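PDB 2Q01: uronate isomerase from Caulobacter crescentus, which catalyses the reversible isomerisation of D-glucuronate to D-fructuronate and of D-galacturonate to D-tagaturonate in the breakdown of hexuronic acids. Local coordinates for residues 116-128 / 421-433. Numbering follows the deposited sequence.
Sequences WVWLNHVFSQVFG and AFLSIPARHDVAR
Leu423, in the approach to helix 425-433, opens this buried helix-helix packing of the uronate isomerase fold, a TIM-barrel relative from the metallo-dependent hydrolase superfamily. Its CD2 meets CG1 of both Val122 and Val126 and lies 3.6 Å from CZ of Phe127, whose ring also packs on helix 138-149. Beyond it the axes of helices 116-126 and 425-433 close to 8.6 Å at 123°, nearer perpendicular than antiparallel. Ile425, pointing away from this interface, touches Ile37 and Leu168 on the parallel barrel strands, so helix 425-433 is sandwiched between strands and helix 116-126. The nearest CA atoms, those of Trp118 and Ala427, are 5.2 Å apart, consistent with alanine's small side chain. Ala427 CA also sits 3.6 Å from the His121 ring centroid, 5° off the normal, a CH-pi contact. With CG anti to the backbone N (chi1 -176°), His121 turns one face to Ala427, while Gln125 CG lies over the opposite face. Arg428 runs extended across Trp118, its CG over the five-membered ring and its CZ 3.7 Å from the six-membered centroid, a cation-pi stack; Tyr68 is a second aromatic partner. A leucine in place of Trp118 would probably leave the guanidinium without this flat bed and water 1 without its indole donor. Asp430 CB approaches His121 CE1, but its carboxylate is held chiefly by Tyr29, Arg13 and Arg434. Val431 CG2 meets Val117 CG1 and the indole edge; beside it, water 1, tilted from the indole plane, accepts from Trp118 NE1 at 3.0 Å and donates to Arg428 O at 2.9 Å.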
ATOM      1  N   TRP B 116      -2.457  12.568 -20.496  1.00 41.11           N
ATOM      2  CA  TRP B 116      -2.944  12.117 -21.791  1.00 39.31           C
ATOM      3  C   TRP B 116      -4.444  12.369 -21.858  1.00 41.43           C
ATOM      4  O   TRP B 116      -4.946  12.892 -22.849  1.00 53.52           O
ATOM      5  CB  TRP B 116      -2.656  10.625 -21.967  1.00 44.51           C
ATOM      6  CG  TRP B 116      -2.944  10.062 -23.331  1.00 44.81           C
ATOM      7  CD1 TRP B 116      -2.049   9.881 -24.342  1.00 36.41           C
ATOM      8  CD2 TRP B 116      -4.206   9.580 -23.822  1.00 45.56           C
ATOM      9  NE1 TRP B 116      -2.668   9.327 -25.434  1.00 41.03           N
ATOM     10  CE2 TRP B 116      -3.992   9.132 -25.144  1.00 44.15           C
ATOM     11  CE3 TRP B 116      -5.495   9.485 -23.272  1.00 36.77           C
ATOM     12  CZ2 TRP B 116      -5.021   8.595 -25.932  1.00 43.18           C
ATOM     13  CZ3 TRP B 116      -6.516   8.951 -24.053  1.00 44.88           C
ATOM     14  CH2 TRP B 116      -6.271   8.512 -25.372  1.00 39.23           C
ATOM     15  N   VAL B 117      -5.144  12.002 -20.788  1.00 39.49           N
ATOM     16  CA  VAL B 117      -6.586  12.186 -20.687  1.00 33.93           C
ATOM     17  C   VAL B 117      -6.973  13.674 -20.653  1.00 37.87           C
ATOM     18  O   VAL B 117      -7.863  14.088 -21.398  1.00 46.35           O
ATOM     19  CB  VAL B 117      -7.181  11.416 -19.468  1.00 38.51           C
ATOM     20  CG1 VAL B 117      -8.663  11.682 -19.324  1.00 28.14           C
ATOM     21  CG2 VAL B 117      -6.944   9.908 -19.598  1.00 28.81           C
ATOM     22  N   TRP B 118      -6.288  14.471 -19.827  1.00 38.50           N
ATOM     23  CA  TRP B 118      -6.641  15.890 -19.653  1.00 39.45           C
ATOM     24  C   TRP B 118      -6.361  16.740 -20.886  1.00 37.84           C
ATOM     25  O   TRP B 118      -7.202  17.539 -21.281  1.00 42.29           O
ATOM     26  CB  TRP B 118      -5.938  16.525 -18.448  1.00 45.18           C
ATOM     27  CG  TRP B 118      -6.179  15.855 -17.130  1.00 50.15           C
ATOM     28  CD1 TRP B 118      -7.349  15.306 -16.679  1.00 42.17           C
ATOM     29  CD2 TRP B 118      -5.227  15.697 -16.072  1.00 57.30           C
ATOM     30  NE1 TRP B 118      -7.176  14.797 -15.413  1.00 44.90           N
ATOM     31  CE2 TRP B 118      -5.884  15.024 -15.015  1.00 57.02           C
ATOM     32  CE3 TRP B 118      -3.876  16.048 -15.918  1.00 49.27           C
ATOM     33  CZ2 TRP B 118      -5.237  14.696 -13.817  1.00 59.26           C
ATOM     34  CZ3 TRP B 118      -3.231  15.719 -14.729  1.00 56.93           C
ATOM     35  CH2 TRP B 118      -3.913  15.047 -13.694  1.00 54.93           C
ATOM     36  N   LEU B 119      -5.185  16.566 -21.483  1.00 44.62           N
ATOM     37  CA  LEU B 119      -4.793  17.349 -22.651  1.00 39.22           C
ATOM     38  C   LEU B 119      -5.576  16.995 -23.901  1.00 44.67           C
ATOM     39  O   LEU B 119      -5.903  17.885 -24.685  1.00 49.77           O
ATOM     40  CB  LEU B 119      -3.296  17.222 -22.932  1.00 50.21           C
ATOM     41  CG  LEU B 119      -2.330  18.102 -22.141  1.00 46.79           C
ATOM     42  CD1 LEU B 119      -0.918  17.697 -22.491  1.00 54.40           C
ATOM     43  CD2 LEU B 119      -2.555  19.575 -22.441  1.00 41.92           C
ATOM     44  N   ASN B 120      -5.885  15.713 -24.085  1.00 42.28           N
ATOM     45  CA  ASN B 120      -6.722  15.298 -25.213  1.00 42.05           C
ATOM     46  C   ASN B 120      -8.180  15.719 -25.065  1.00 39.73           C
ATOM     47  O   ASN B 120      -8.868  15.904 -26.064  1.00 45.27           O
ATOM     48  CB  ASN B 120      -6.601  13.796 -25.491  1.00 42.74           C
ATOM     49  CG  ASN B 120      -5.266  13.424 -26.142  1.00 43.31           C
ATOM     50  OD1 ASN B 120      -4.738  14.155 -26.985  1.00 44.16           O
ATOM     51  ND2 ASN B 120      -4.725  12.275 -25.756  1.00 47.84           N
ATOM     52  N   HIS B 121      -8.639  15.874 -23.822  1.00 38.62           N
ATOM     53  CA  HIS B 121      -9.927  16.500 -23.532  1.00 34.74           C
ATOM     54  C   HIS B 121      -9.889  17.962 -23.971  1.00 39.52           C
ATOM     55  O   HIS B 121     -10.809  18.431 -24.632  1.00 47.55           O
ATOM     56  CB  HIS B 121     -10.261  16.371 -22.039  1.00 39.10           C
ATOM     57  CG  HIS B 121     -11.615  16.894 -21.652  1.00 40.08           C
ATOM     58  ND1 HIS B 121     -12.587  16.090 -21.095  1.00 37.72           N
ATOM     59  CD2 HIS B 121     -12.144  18.141 -21.697  1.00 41.64           C
ATOM     60  CE1 HIS B 121     -13.664  16.813 -20.840  1.00 42.17           C
ATOM     61  NE2 HIS B 121     -13.423  18.060 -21.199  1.00 33.70           N
ATOM     62  N   VAL B 122      -8.819  18.671 -23.620  1.00 39.89           N
ATOM     63  CA  VAL B 122      -8.655  20.081 -23.997  1.00 45.90           C
ATOM     64  C   VAL B 122      -8.578  20.243 -25.522  1.00 46.90           C
ATOM     65  O   VAL B 122      -9.231  21.116 -26.093  1.00 51.91           O
ATOM     66  CB  VAL B 122      -7.413  20.721 -23.310  1.00 41.14           C
ATOM     67  CG1 VAL B 122      -7.205  22.156 -23.768  1.00 45.39           C
ATOM     68  CG2 VAL B 122      -7.572  20.693 -21.803  1.00 45.64           C
ATOM     69  N   PHE B 123      -7.806  19.374 -26.171  1.00 47.76           N
ATOM     70  CA  PHE B 123      -7.614  19.431 -27.617  1.00 40.56           C
ATOM     71  C   PHE B 123      -8.898  19.154 -28.385  1.00 40.55           C
ATOM     72  O   PHE B 123      -9.208  19.862 -29.336  1.00 52.64           O
ATOM     73  CB  PHE B 123      -6.529  18.451 -28.075  1.00 37.33           C
ATOM     74  CG  PHE B 123      -5.141  18.801 -27.609  1.00 31.55           C
ATOM     75  CD1 PHE B 123      -4.186  17.802 -27.456  1.00 35.87           C
ATOM     76  CD2 PHE B 123      -4.783  20.115 -27.329  1.00 26.48           C
ATOM     77  CE1 PHE B 123      -2.894  18.106 -27.032  1.00 34.09           C
ATOM     78  CE2 PHE B 123      -3.497  20.426 -26.901  1.00 22.66           C
ATOM     79  CZ  PHE B 123      -2.551  19.421 -26.755  1.00 31.34           C
ATOM     80  N   SER B 124      -9.645  18.137 -27.958  1.00 44.78           N
ATOM     81  CA  SER B 124     -10.841  17.696 -28.677  1.00 46.67           C
ATOM     82  C   SER B 124     -12.126  18.421 -28.285  1.00 50.53           C
ATOM     83  O   SER B 124     -12.975  18.664 -29.144  1.00 56.80           O
ATOM     84  CB  SER B 124     -11.036  16.187 -28.538  1.00 46.77           C
ATOM     85  OG  SER B 124     -11.361  15.841 -27.207  1.00 60.75           O
ATOM     86  N   GLN B 125     -12.276  18.755 -27.003  1.00 49.20           N
ATOM     87  CA  GLN B 125     -13.509  19.392 -26.522  1.00 47.17           C
ATOM     88  C   GLN B 125     -13.440  20.918 -26.473  1.00 48.10           C
ATOM     89  O   GLN B 125     -14.432  21.588 -26.751  1.00 52.25           O
ATOM     90  CB  GLN B 125     -13.925  18.855 -25.144  1.00 54.93           C
ATOM     91  CG  GLN B 125     -13.989  17.336 -25.024  1.00 51.56           C
ATOM     92  CD  GLN B 125     -15.097  16.728 -25.852  1.00 61.48           C
ATOM     93  OE1 GLN B 125     -14.861  15.815 -26.640  1.00 66.44           O
ATOM     94  NE2 GLN B 125     -16.314  17.237 -25.683  1.00 71.34           N
ATOM     95  N   VAL B 126     -12.287  21.470 -26.102  1.00 48.46           N
ATOM     96  CA  VAL B 126     -12.160  22.925 -25.963  1.00 52.06           C
ATOM     97  C   VAL B 126     -11.783  23.566 -27.304  1.00 54.58           C
ATOM     98  O   VAL B 126     -12.340  24.598 -27.675  1.00 60.76           O
ATOM     99  CB  VAL B 126     -11.177  23.336 -24.812  1.00 47.41           C
ATOM    100  CG1 VAL B 126     -11.168  24.841 -24.591  1.00 51.36           C
ATOM    101  CG2 VAL B 126     -11.542  22.637 -23.516  1.00 43.93           C
ATOM    102  N   PHE B 127     -10.866  22.939 -28.037  1.00 55.35           N
ATOM    103  CA  PHE B 127     -10.399  23.491 -29.310  1.00 54.69           C
ATOM    104  C   PHE B 127     -10.984  22.830 -30.551  1.00 61.02           C
ATOM    105  O   PHE B 127     -10.983  23.427 -31.627  1.00 72.11           O
ATOM    106  CB  PHE B 127      -8.876  23.452 -29.391  1.00 46.04           C
ATOM    107  CG  PHE B 127      -8.200  24.374 -28.434  1.00 49.86           C
ATOM    108  CD1 PHE B 127      -7.461  23.870 -27.376  1.00 47.44           C
ATOM    109  CD2 PHE B 127      -8.310  25.755 -28.580  1.00 54.61           C
ATOM    110  CE1 PHE B 127      -6.836  24.724 -26.481  1.00 42.00           C
ATOM    111  CE2 PHE B 127      -7.685  26.617 -27.686  1.00 41.00           C
ATOM    112  CZ  PHE B 127      -6.951  26.102 -26.638  1.00 41.48           C
ATOM    113  N   GLY B 128     -11.473  21.604 -30.407  1.00 61.42           N
ATOM    114  CA  GLY B 128     -12.083  20.888 -31.521  1.00 58.99           C
ATOM    115  C   GLY B 128     -11.085  20.372 -32.541  1.00 59.33           C
ATOM    116  O   GLY B 128     -11.367  20.375 -33.739  1.00 66.83           O
ATOM    117  N   ALA B 421      -3.527  25.290 -14.365  1.00 58.84           N
ATOM    118  CA  ALA B 421      -4.015  25.160 -15.739  1.00 59.12           C
ATOM    119  C   ALA B 421      -5.538  25.267 -15.786  1.00 59.76           C
ATOM    120  O   ALA B 421      -6.256  24.337 -15.419  1.00 69.30           O
ATOM    121  CB  ALA B 421      -3.535  23.849 -16.361  1.00 55.82           C
ATOM    122  N   PHE B 422      -6.015  26.424 -16.230  1.00 54.30           N
ATOM    123  CA  PHE B 422      -7.430  26.755 -16.199  1.00 51.49           C
ATOM    124  C   PHE B 422      -8.245  25.943 -17.202  1.00 56.12           C
ATOM    125  O   PHE B 422      -9.359  25.519 -16.897  1.00 56.55           O
ATOM    126  CB  PHE B 422      -7.616  28.253 -16.443  1.00 50.57           C
ATOM    127  CG  PHE B 422      -9.049  28.692 -16.481  1.00 50.19           C
ATOM    128  CD1 PHE B 422      -9.845  28.623 -15.341  1.00 47.28           C
ATOM    129  CD2 PHE B 422      -9.601  29.186 -17.656  1.00 51.31           C
ATOM    130  CE1 PHE B 422     -11.175  29.031 -15.373  1.00 44.85           C
ATOM    131  CE2 PHE B 422     -10.926  29.598 -17.699  1.00 49.84           C
ATOM    132  CZ  PHE B 422     -11.717  29.520 -16.554  1.00 57.51           C
ATOM    133  N   LEU B 423      -7.673  25.716 -18.384  1.00 53.39           N
ATOM    134  CA  LEU B 423      -8.339  24.976 -19.458  1.00 50.79           C
ATOM    135  C   LEU B 423      -8.532  23.489 -19.171  1.00 52.58           C
ATOM    136  O   LEU B 423      -9.366  22.834 -19.808  1.00 66.43           O
ATOM    137  CB  LEU B 423      -7.576  25.148 -20.767  1.00 51.26           C
ATOM    138  CG  LEU B 423      -8.127  26.193 -21.734  1.00 54.15           C
ATOM    139  CD1 LEU B 423      -7.857  27.615 -21.263  1.00 56.54           C
ATOM    140  CD2 LEU B 423      -7.507  25.961 -23.086  1.00 47.13           C
ATOM    141  N   SER B 424      -7.763  22.971 -18.217  1.00 51.95           N
ATOM    142  CA  SER B 424      -7.852  21.574 -17.810  0.50 49.50           C
ATOM    143  C   SER B 424      -8.913  21.357 -16.729  1.00 49.16           C
ATOM    144  O   SER B 424      -9.195  20.222 -16.361  1.00 57.36           O
ATOM    145  CB  SER B 424      -6.491  21.073 -17.319  0.50 52.63           C
ATOM    146  OG  SER B 424      -5.538  21.043 -18.369  0.50 60.04           O
ATOM    147  N   ILE B 425      -9.493  22.444 -16.218  1.00 48.20           N
ATOM    148  CA  ILE B 425     -10.506  22.354 -15.146  1.00 42.07           C
ATOM    149  C   ILE B 425     -11.722  21.479 -15.503  1.00 42.63           C
ATOM    150  O   ILE B 425     -12.007  20.531 -14.759  1.00 45.90           O
ATOM    151  CB  ILE B 425     -10.891  23.746 -14.535  1.00 38.08           C
ATOM    152  CG1 ILE B 425      -9.741  24.294 -13.686  1.00 37.81           C
ATOM    153  CG2 ILE B 425     -12.170  23.665 -13.704  1.00 41.82           C
ATOM    154  CD1 ILE B 425     -10.027  25.654 -13.068  1.00 28.50           C
ATOM    155  N   PRO B 426     -12.426  21.768 -16.631  1.00 44.40           N
ATOM    156  CA  PRO B 426     -13.484  20.832 -17.042  1.00 40.60           C
ATOM    157  C   PRO B 426     -13.001  19.410 -17.363  1.00 35.98           C
ATOM    158  O   PRO B 426     -13.722  18.456 -17.085  1.00 39.89           O
ATOM    159  CB  PRO B 426     -14.083  21.497 -18.284  1.00 44.85           C
ATOM    160  CG  PRO B 426     -13.031  22.403 -18.779  1.00 50.44           C
ATOM    161  CD  PRO B 426     -12.358  22.916 -17.557  1.00 49.04           C
ATOM    162  N   ALA B 427     -11.797  19.285 -17.925  1.00 34.79           N
ATOM    163  CA  ALA B 427     -11.154  17.988 -18.175  1.00 34.47           C
ATOM    164  C   ALA B 427     -10.959  17.158 -16.908  1.00 37.27           C
ATOM    165  O   ALA B 427     -11.243  15.965 -16.901  1.00 43.31           O
ATOM    166  CB  ALA B 427      -9.820  18.189 -18.878  1.00 31.61           C
ATOM    167  N   ARG B 428     -10.490  17.813 -15.847  1.00 42.41           N
ATOM    168  CA  ARG B 428     -10.175  17.169 -14.570  1.00 41.03           C
ATOM    169  C   ARG B 428     -11.413  16.781 -13.782  1.00 33.16           C
ATOM    170  O   ARG B 428     -11.436  15.737 -13.126  1.00 47.41           O
ATOM    171  CB  ARG B 428      -9.292  18.084 -13.718  1.00 38.46           C
ATOM    172  CG  ARG B 428      -7.852  18.124 -14.169  1.00 41.89           C
ATOM    173  CD  ARG B 428      -7.145  19.360 -13.648  1.00 47.28           C
ATOM    174  NE  ARG B 428      -5.824  19.528 -14.256  1.00 58.53           N
ATOM    175  CZ  ARG B 428      -4.706  18.959 -13.814  1.00 57.30           C
ATOM    176  NH1 ARG B 428      -4.726  18.171 -12.747  1.00 52.71           N
ATOM    177  NH2 ARG B 428      -3.560  19.181 -14.447  1.00 69.99           N
ATOM    178  N   HIS B 429     -12.426  17.641 -13.830  1.00 31.52           N
ATOM    179  CA  HIS B 429     -13.717  17.361 -13.208  1.00 37.48           C
ATOM    180  C   HIS B 429     -14.487  16.260 -13.919  1.00 29.20           C
ATOM    181  O   HIS B 429     -15.194  15.501 -13.269  1.00 43.24           O
ATOM    182  CB  HIS B 429     -14.563  18.627 -13.102  1.00 37.30           C
ATOM    183  CG  HIS B 429     -14.352  19.376 -11.826  1.00 40.74           C
ATOM    184  ND1 HIS B 429     -13.298  20.242 -11.638  1.00 45.66           N
ATOM    185  CD2 HIS B 429     -15.051  19.377 -10.668  1.00 46.94           C
ATOM    186  CE1 HIS B 429     -13.358  20.747 -10.419  1.00 33.62           C
ATOM    187  NE2 HIS B 429     -14.415  20.241  -9.812  1.00 46.95           N
ATOM    188  N   ASP B 430     -14.334  16.169 -15.240  1.00 37.29           N
ATOM    189  CA  ASP B 430     -14.914  15.074 -16.018  1.00 31.86           C
ATOM    190  C   ASP B 430     -14.330  13.717 -15.631  1.00 31.67           C
ATOM    191  O   ASP B 430     -15.074  12.742 -15.494  1.00 42.22           O
ATOM    192  CB  ASP B 430     -14.735  15.299 -17.518  1.00 38.25           C
ATOM    193  CG  ASP B 430     -15.687  14.459 -18.340  1.00 43.14           C
ATOM    194  OD1 ASP B 430     -15.250  13.445 -18.923  1.00 51.85           O
ATOM    195  OD2 ASP B 430     -16.884  14.801 -18.378  1.00 46.34           O
ATOM    196  N   VAL B 431     -13.006  13.661 -15.460  1.00 33.08           N
ATOM    197  CA  VAL B 431     -12.306  12.452 -14.997  1.00 27.22           C
ATOM    198  C   VAL B 431     -12.821  12.017 -13.620  1.00 33.36           C
ATOM    199  O   VAL B 431     -13.080  10.838 -13.395  1.00 33.17           O
ATOM    200  CB  VAL B 431     -10.767  12.672 -14.957  1.00 33.46           C
ATOM    201  CG1 VAL B 431     -10.034  11.531 -14.243  1.00 33.10           C
ATOM    202  CG2 VAL B 431     -10.226  12.834 -16.342  1.00 34.08           C
ATOM    203  N   ALA B 432     -12.989  12.984 -12.717  1.00 34.51           N
ATOM    204  CA  ALA B 432     -13.538  12.730 -11.379  1.00 35.89           C
ATOM    205  C   ALA B 432     -14.914  12.091 -11.448  1.00 29.56           C
ATOM    206  O   ALA B 432     -15.197  11.136 -10.732  1.00 29.76           O
ATOM    207  CB  ALA B 432     -13.614  14.019 -10.596  1.00 36.77           C
ATOM    208  N   ARG B 433     -15.756  12.625 -12.328  1.00 34.84           N
ATOM    209  CA  ARG B 433     -17.131  12.154 -12.500  1.00 26.26           C
ATOM    210  C   ARG B 433     -17.243  10.748 -13.105  1.00 31.84           C
ATOM    211  O   ARG B 433     -18.103   9.972 -12.691  1.00 34.96           O
ATOM    212  CB  ARG B 433     -17.927  13.180 -13.299  1.00 29.18           C
ATOM    213  CG  ARG B 433     -18.142  14.474 -12.521  1.00 30.87           C
ATOM    214  CD  ARG B 433     -18.575  15.643 -13.393  1.00 31.61           C
ATOM    215  NE  ARG B 433     -18.697  16.846 -12.571  1.00 43.99           N
ATOM    216  CZ  ARG B 433     -19.333  17.960 -12.922  1.00 38.05           C
ATOM    217  NH1 ARG B 433     -19.924  18.069 -14.105  1.00 35.79           N
ATOM    218  NH2 ARG B 433     -19.381  18.973 -12.072  1.00 39.55           N
TER
HETATM  219  O   HOH W   1      -8.776  14.591 -12.839  1.00 57.88           O
HETATM  220  O   HOH W   2     -12.211  13.143 -19.652  1.00 45.48           O